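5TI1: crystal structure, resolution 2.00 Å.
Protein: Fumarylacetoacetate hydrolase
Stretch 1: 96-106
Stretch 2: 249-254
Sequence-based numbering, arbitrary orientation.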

ATOM      1  N   ASP B  96     -16.482  -8.140  -0.006  1.00 29.06           N
ATOM      2  CA  ASP B  96     -17.306  -9.009  -0.846  1.00 29.05           C
ATOM      3  C   ASP B  96     -18.677  -8.396  -1.123  1.00 31.38           C
ATOM      4  O   ASP B  96     -19.183  -8.479  -2.248  1.00 30.43           O
ATOM      5  CB  ASP B  96     -17.452 -10.382  -0.177  1.00 30.60           C
ATOM      6  CG  ASP B  96     -16.186 -11.223  -0.269  1.00 32.45           C
ATOM      7  OD1 ASP B  96     -15.250 -10.821  -0.979  1.00 35.36           O
ATOM      8  OD2 ASP B  96     -16.131 -12.289   0.368  1.00 36.02           O
ATOM      9  N   PHE B  97     -19.308  -7.799  -0.105  1.00 33.14           N
ATOM     10  CA  PHE B  97     -20.600  -7.153  -0.328  1.00 30.58           C
ATOM     11  C   PHE B  97     -20.465  -5.916  -1.212  1.00 30.27           C
ATOM     12  O   PHE B  97     -21.282  -5.702  -2.118  1.00 31.18           O
ATOM     13  CB  PHE B  97     -21.255  -6.782   1.007  1.00 30.96           C
ATOM     14  CG  PHE B  97     -22.377  -5.795   0.859  1.00 38.49           C
ATOM     15  CD1 PHE B  97     -23.575  -6.178   0.284  1.00 33.36           C
ATOM     16  CD2 PHE B  97     -22.220  -4.476   1.258  1.00 36.70           C
ATOM     17  CE1 PHE B  97     -24.614  -5.275   0.132  1.00 36.17           C
ATOM     18  CE2 PHE B  97     -23.253  -3.565   1.100  1.00 36.05           C
ATOM     19  CZ  PHE B  97     -24.449  -3.965   0.539  1.00 33.98           C
ATOM     20  N   ILE B  98     -19.449  -5.083  -0.959  1.00 29.14           N
ATOM     21  CA  ILE B  98     -19.210  -3.914  -1.808  1.00 34.17           C
ATOM     22  C   ILE B  98     -19.000  -4.339  -3.257  1.00 35.14           C
ATOM     23  O   ILE B  98     -19.573  -3.748  -4.188  1.00 30.84           O
ATOM     24  CB  ILE B  98     -18.011  -3.101  -1.284  1.00 28.41           C
ATOM     25  CG1 ILE B  98     -18.343  -2.442   0.052  1.00 27.79           C
ATOM     26  CG2 ILE B  98     -17.634  -2.031  -2.275  1.00 30.40           C
ATOM     27  CD1 ILE B  98     -17.098  -1.907   0.799  1.00 26.71           C
ATOM     28  N   ALA B  99     -18.199  -5.388  -3.469  1.00 28.57           N
ATOM     29  CA  ALA B  99     -17.917  -5.865  -4.821  1.00 28.72           C
ATOM     30  C   ALA B  99     -19.185  -6.188  -5.602  1.00 31.48           C
ATOM     31  O   ALA B  99     -19.151  -6.194  -6.835  1.00 34.67           O
ATOM     32  CB  ALA B  99     -17.018  -7.099  -4.767  1.00 28.59           C
ATOM     33  N   LEU B 100     -20.307  -6.426  -4.912  1.00 32.85           N
ATOM     34  CA  LEU B 100     -21.556  -6.734  -5.596  1.00 37.77           C
ATOM     35  C   LEU B 100     -22.053  -5.579  -6.451  1.00 32.91           C
ATOM     36  O   LEU B 100     -22.921  -5.787  -7.303  1.00 37.06           O
ATOM     37  CB  LEU B 100     -22.630  -7.124  -4.584  1.00 42.99           C
ATOM     38  CG  LEU B 100     -22.451  -8.478  -3.910  1.00 40.72           C
ATOM     39  CD1 LEU B 100     -23.648  -8.750  -3.021  1.00 38.78           C
ATOM     40  CD2 LEU B 100     -22.289  -9.558  -4.978  1.00 37.15           C
ATOM     41  N   GLY B 101     -21.544  -4.371  -6.241  1.00 32.14           N
ATOM     42  CA  GLY B 101     -21.850  -3.255  -7.108  1.00 34.93           C
ATOM     43  C   GLY B 101     -22.989  -2.398  -6.583  1.00 43.00           C
ATOM     44  O   GLY B 101     -23.761  -2.784  -5.700  1.00 34.29           O
ATOM     45  N   ARG B 102     -23.108  -1.222  -7.204  1.00 42.75           N
ATOM     46  CA  ARG B 102     -23.976  -0.168  -6.694  1.00 48.10           C
ATOM     47  C   ARG B 102     -25.450  -0.563  -6.711  1.00 48.78           C
ATOM     48  O   ARG B 102     -26.205  -0.141  -5.829  1.00 37.43           O
ATOM     49  CB  ARG B 102     -23.755   1.110  -7.501  1.00 51.95           C
ATOM     50  CG  ARG B 102     -24.394   2.336  -6.892  1.00 57.06           C
ATOM     51  CD  ARG B 102     -23.956   3.594  -7.611  1.00 59.13           C
ATOM     52  NE  ARG B 102     -24.464   3.646  -8.973  1.00 63.23           N
ATOM     53  CZ  ARG B 102     -24.416   4.729  -9.741  1.00 69.54           C
ATOM     54  NH1 ARG B 102     -24.902   4.689 -10.974  1.00 76.50           N
ATOM     55  NH2 ARG B 102     -23.882   5.853  -9.274  1.00 67.05           N
ATOM     56  N   ASP B 103     -25.890  -1.345  -7.702  1.00 43.71           N
ATOM     57  CA  ASP B 103     -27.265  -1.844  -7.661  1.00 44.90           C
ATOM     58  C   ASP B 103     -27.523  -2.666  -6.404  1.00 43.49           C
ATOM     59  O   ASP B 103     -28.633  -2.636  -5.855  1.00 44.25           O
ATOM     60  CB  ASP B 103     -27.573  -2.680  -8.901  1.00 42.55           C
ATOM     61  CG  ASP B 103     -27.705  -1.837 -10.155  1.00 44.37           C
ATOM     62  OD1 ASP B 103     -27.683  -0.591 -10.044  1.00 44.92           O
ATOM     63  OD2 ASP B 103     -27.824  -2.427 -11.248  1.00 42.61           O
ATOM     64  N   ALA B 104     -26.515  -3.393  -5.924  1.00 41.90           N
ATOM     65  CA  ALA B 104     -26.680  -4.153  -4.691  1.00 38.52           C
ATOM     66  C   ALA B 104     -26.762  -3.229  -3.481  1.00 41.92           C
ATOM     67  O   ALA B 104     -27.644  -3.393  -2.630  1.00 43.77           O
ATOM     68  CB  ALA B 104     -25.536  -5.155  -4.531  1.00 47.51           C
ATOM     69  N   TRP B 105     -25.854  -2.247  -3.388  1.00 36.28           N
ATOM     70  CA  TRP B 105     -25.872  -1.340  -2.243  1.00 37.31           C
ATOM     71  C   TRP B 105     -27.227  -0.662  -2.114  1.00 44.82           C
ATOM     72  O   TRP B 105     -27.730  -0.463  -1.001  1.00 41.04           O
ATOM     73  CB  TRP B 105     -24.788  -0.265  -2.364  1.00 34.84           C
ATOM     74  CG  TRP B 105     -23.468  -0.722  -2.874  1.00 40.42           C
ATOM     75  CD1 TRP B 105     -22.925  -1.967  -2.774  1.00 37.23           C
ATOM     76  CD2 TRP B 105     -22.518   0.078  -3.574  1.00 35.30           C
ATOM     77  NE1 TRP B 105     -21.687  -1.991  -3.370  1.00 33.31           N
ATOM     78  CE2 TRP B 105     -21.418  -0.745  -3.875  1.00 32.43           C
ATOM     79  CE3 TRP B 105     -22.495   1.415  -3.982  1.00 35.65           C
ATOM     80  CZ2 TRP B 105     -20.309  -0.280  -4.574  1.00 33.24           C
ATOM     81  CZ3 TRP B 105     -21.391   1.878  -4.672  1.00 39.60           C
ATOM     82  CH2 TRP B 105     -20.312   1.032  -4.961  1.00 34.98           C
ATOM     83  N   ARG B 106     -27.833  -0.302  -3.248  1.00 38.98           N
ATOM     84  CA  ARG B 106     -29.086   0.442  -3.202  1.00 40.85           C
ATOM     85  C   ARG B 106     -30.263  -0.471  -2.903  1.00 42.45           C
ATOM     86  O   ARG B 106     -31.144  -0.104  -2.119  1.00 43.71           O
ATOM     87  CB  ARG B 106     -29.287   1.195  -4.513  1.00 41.81           C
ATOM     88  CG  ARG B 106     -28.252   2.274  -4.727  1.00 41.96           C
ATOM     89  CD  ARG B 106     -28.461   3.023  -6.036  1.00 41.20           C
ATOM     90  NE  ARG B 106     -27.575   4.181  -6.114  1.00 48.13           N
ATOM     91  CZ  ARG B 106     -27.550   5.047  -7.120  1.00 51.65           C
ATOM     92  NH1 ARG B 106     -28.359   4.885  -8.161  1.00 58.20           N
ATOM     93  NH2 ARG B 106     -26.705   6.072  -7.089  1.00 46.52           N
ATOM     94  N   GLU B 249     -17.134   9.334  -9.384  1.00 34.54           N
ATOM     95  CA  GLU B 249     -17.934   9.144  -8.173  1.00 35.23           C
ATOM     96  C   GLU B 249     -18.678   7.813  -8.183  1.00 35.62           C
ATOM     97  O   GLU B 249     -18.935   7.236  -7.119  1.00 32.53           O
ATOM     98  CB  GLU B 249     -18.918  10.305  -7.991  1.00 39.07           C
ATOM     99  CG  GLU B 249     -18.273  11.593  -7.500  1.00 35.03           C
ATOM    100  CD  GLU B 249     -19.296  12.683  -7.206  1.00 46.54           C
ATOM    101  OE1 GLU B 249     -20.477  12.348  -6.988  1.00 43.29           O
ATOM    102  OE2 GLU B 249     -18.917  13.874  -7.185  1.00 37.64           O
ATOM    103  N   ALA B 250     -19.002   7.298  -9.371  1.00 33.49           N
ATOM    104  CA  ALA B 250     -19.652   5.996  -9.466  1.00 33.28           C
ATOM    105  C   ALA B 250     -18.762   4.866  -8.956  1.00 33.52           C
ATOM    106  O   ALA B 250     -19.267   3.774  -8.665  1.00 33.11           O
ATOM    107  CB  ALA B 250     -20.068   5.722 -10.912  1.00 32.97           C
ATOM    108  N   HIS B 251     -17.457   5.098  -8.845  1.00 29.74           N
ATOM    109  CA  HIS B 251     -16.550   4.109  -8.278  1.00 29.14           C
ATOM    110  C   HIS B 251     -16.460   4.170  -6.759  1.00 29.46           C
ATOM    111  O   HIS B 251     -15.851   3.279  -6.164  1.00 30.23           O
ATOM    112  CB  HIS B 251     -15.147   4.275  -8.870  1.00 27.39           C
ATOM    113  CG  HIS B 251     -15.073   3.983 -10.338  1.00 27.36           C
ATOM    114  ND1 HIS B 251     -14.338   2.938 -10.857  1.00 26.31           N
ATOM    115  CD2 HIS B 251     -15.653   4.594 -11.398  1.00 30.69           C
ATOM    116  CE1 HIS B 251     -14.450   2.928 -12.174  1.00 26.64           C
ATOM    117  NE2 HIS B 251     -15.247   3.922 -12.527  1.00 29.23           N
ATOM    118  N   ILE B 252     -17.065   5.176  -6.117  1.00 31.65           N
ATOM    119  CA  ILE B 252     -16.909   5.409  -4.680  1.00 29.75           C
ATOM    120  C   ILE B 252     -18.091   4.803  -3.932  1.00 36.61           C
ATOM    121  O   ILE B 252     -19.254   5.044  -4.281  1.00 30.74           O
ATOM    122  CB  ILE B 252     -16.776   6.911  -4.371  1.00 30.84           C
ATOM    123  CG1 ILE B 252     -15.595   7.509  -5.136  1.00 31.35           C
ATOM    124  CG2 ILE B 252     -16.625   7.136  -2.864  1.00 36.27           C
ATOM    125  CD1 ILE B 252     -15.366   8.971  -4.848  1.00 35.75           C
ATOM    126  N   PHE B 253     -17.796   4.037  -2.881  1.00 30.29           N
ATOM    127  CA  PHE B 253     -18.826   3.393  -2.072  1.00 31.62           C
ATOM    128  C   PHE B 253     -19.312   4.289  -0.933  1.00 30.12           C
ATOM    129  O   PHE B 253     -20.517   4.450  -0.731  1.00 34.68           O
ATOM    130  CB  PHE B 253     -18.287   2.068  -1.514  1.00 30.71           C
ATOM    131  CG  PHE B 253     -19.199   1.407  -0.519  1.00 35.01           C
ATOM    132  CD1 PHE B 253     -20.453   0.945  -0.909  1.00 31.72           C
ATOM    133  CD2 PHE B 253     -18.795   1.232   0.807  1.00 31.43           C
ATOM    134  CE1 PHE B 253     -21.300   0.329   0.003  1.00 31.43           C
ATOM    135  CE2 PHE B 253     -19.633   0.618   1.734  1.00 30.96           C
ATOM    136  CZ  PHE B 253     -20.891   0.164   1.330  1.00 30.57           C
ATOM    137  N   GLY B 254     -18.393   4.857  -0.169  1.00 31.68           N
ATOM    138  CA  GLY B 254     -18.787   5.646   0.977  1.00 33.94           C
ATOM    139  C   GLY B 254     -17.591   6.322   1.608  1.00 38.03           C
ATOM    140  O   GLY B 254     -16.496   6.345   1.039  1.00 33.14           O
TER

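Aromatic side chains often join segments remote in sequence without a single hydrogen bond between them, and this pair of stretches from fumarylacetoacetate hydrolase is a compact example. Stretch 1 is the end of one helix, a turn and the start of another; stretch 2 runs from a short 3-10 segment into a strand. The backbones remain well apart, the nearest CA atoms, those of Ile98 and Phe253, being 7.3 Å from each other, so side chains must fill the gap. Phe253 does most of this, its CA-to-CB bond directed toward stretch 1.

Along stretch 1, Phe97 comes first. Its CB leaves sideways, but the end of the side chain, with chi1 in the t well, comes nearer, and CE2 of Phe97 lies 4.4 Å from CZ of Phe253, a loose apolar contact. The CA-to-CB bond of Ile98 points toward stretch 2. Its CG1 sits 3.7 Å from the centroid of the Phe253 ring, almost on the ring normal, placing aliphatic C-H groups over the pi cloud, while Ile98 CD1 approaches Phe253 CD2 at 3.6 Å.

The chain then turns at Gly101, whose positive phi would press a CB against the preceding carbonyl oxygen; the same residue occupies the N-cap position, right before the next helix. Arg102 is exposed; its CA-to-CB bond runs sideways but its end comes nearer, and its guanidinium lays one face over Ala250, with NH2 of Arg102 4.2 Å from CB of Ala250.

Trp105 completes the site. Its face receives the edge of Phe253, the planes inclined at 75°, and Trp105 CD2 lies 3.5 Å from Phe253 CD1; such a geometry sets the weakly positive ring hydrogens against pi density. The indole is steadied from within its own stretch, since Trp105 NE1 donates a hydrogen bond to Ile98 O at 2.9 Å, linking Trp105, at the edge of the Phe253 ring, to Ile98, over its face.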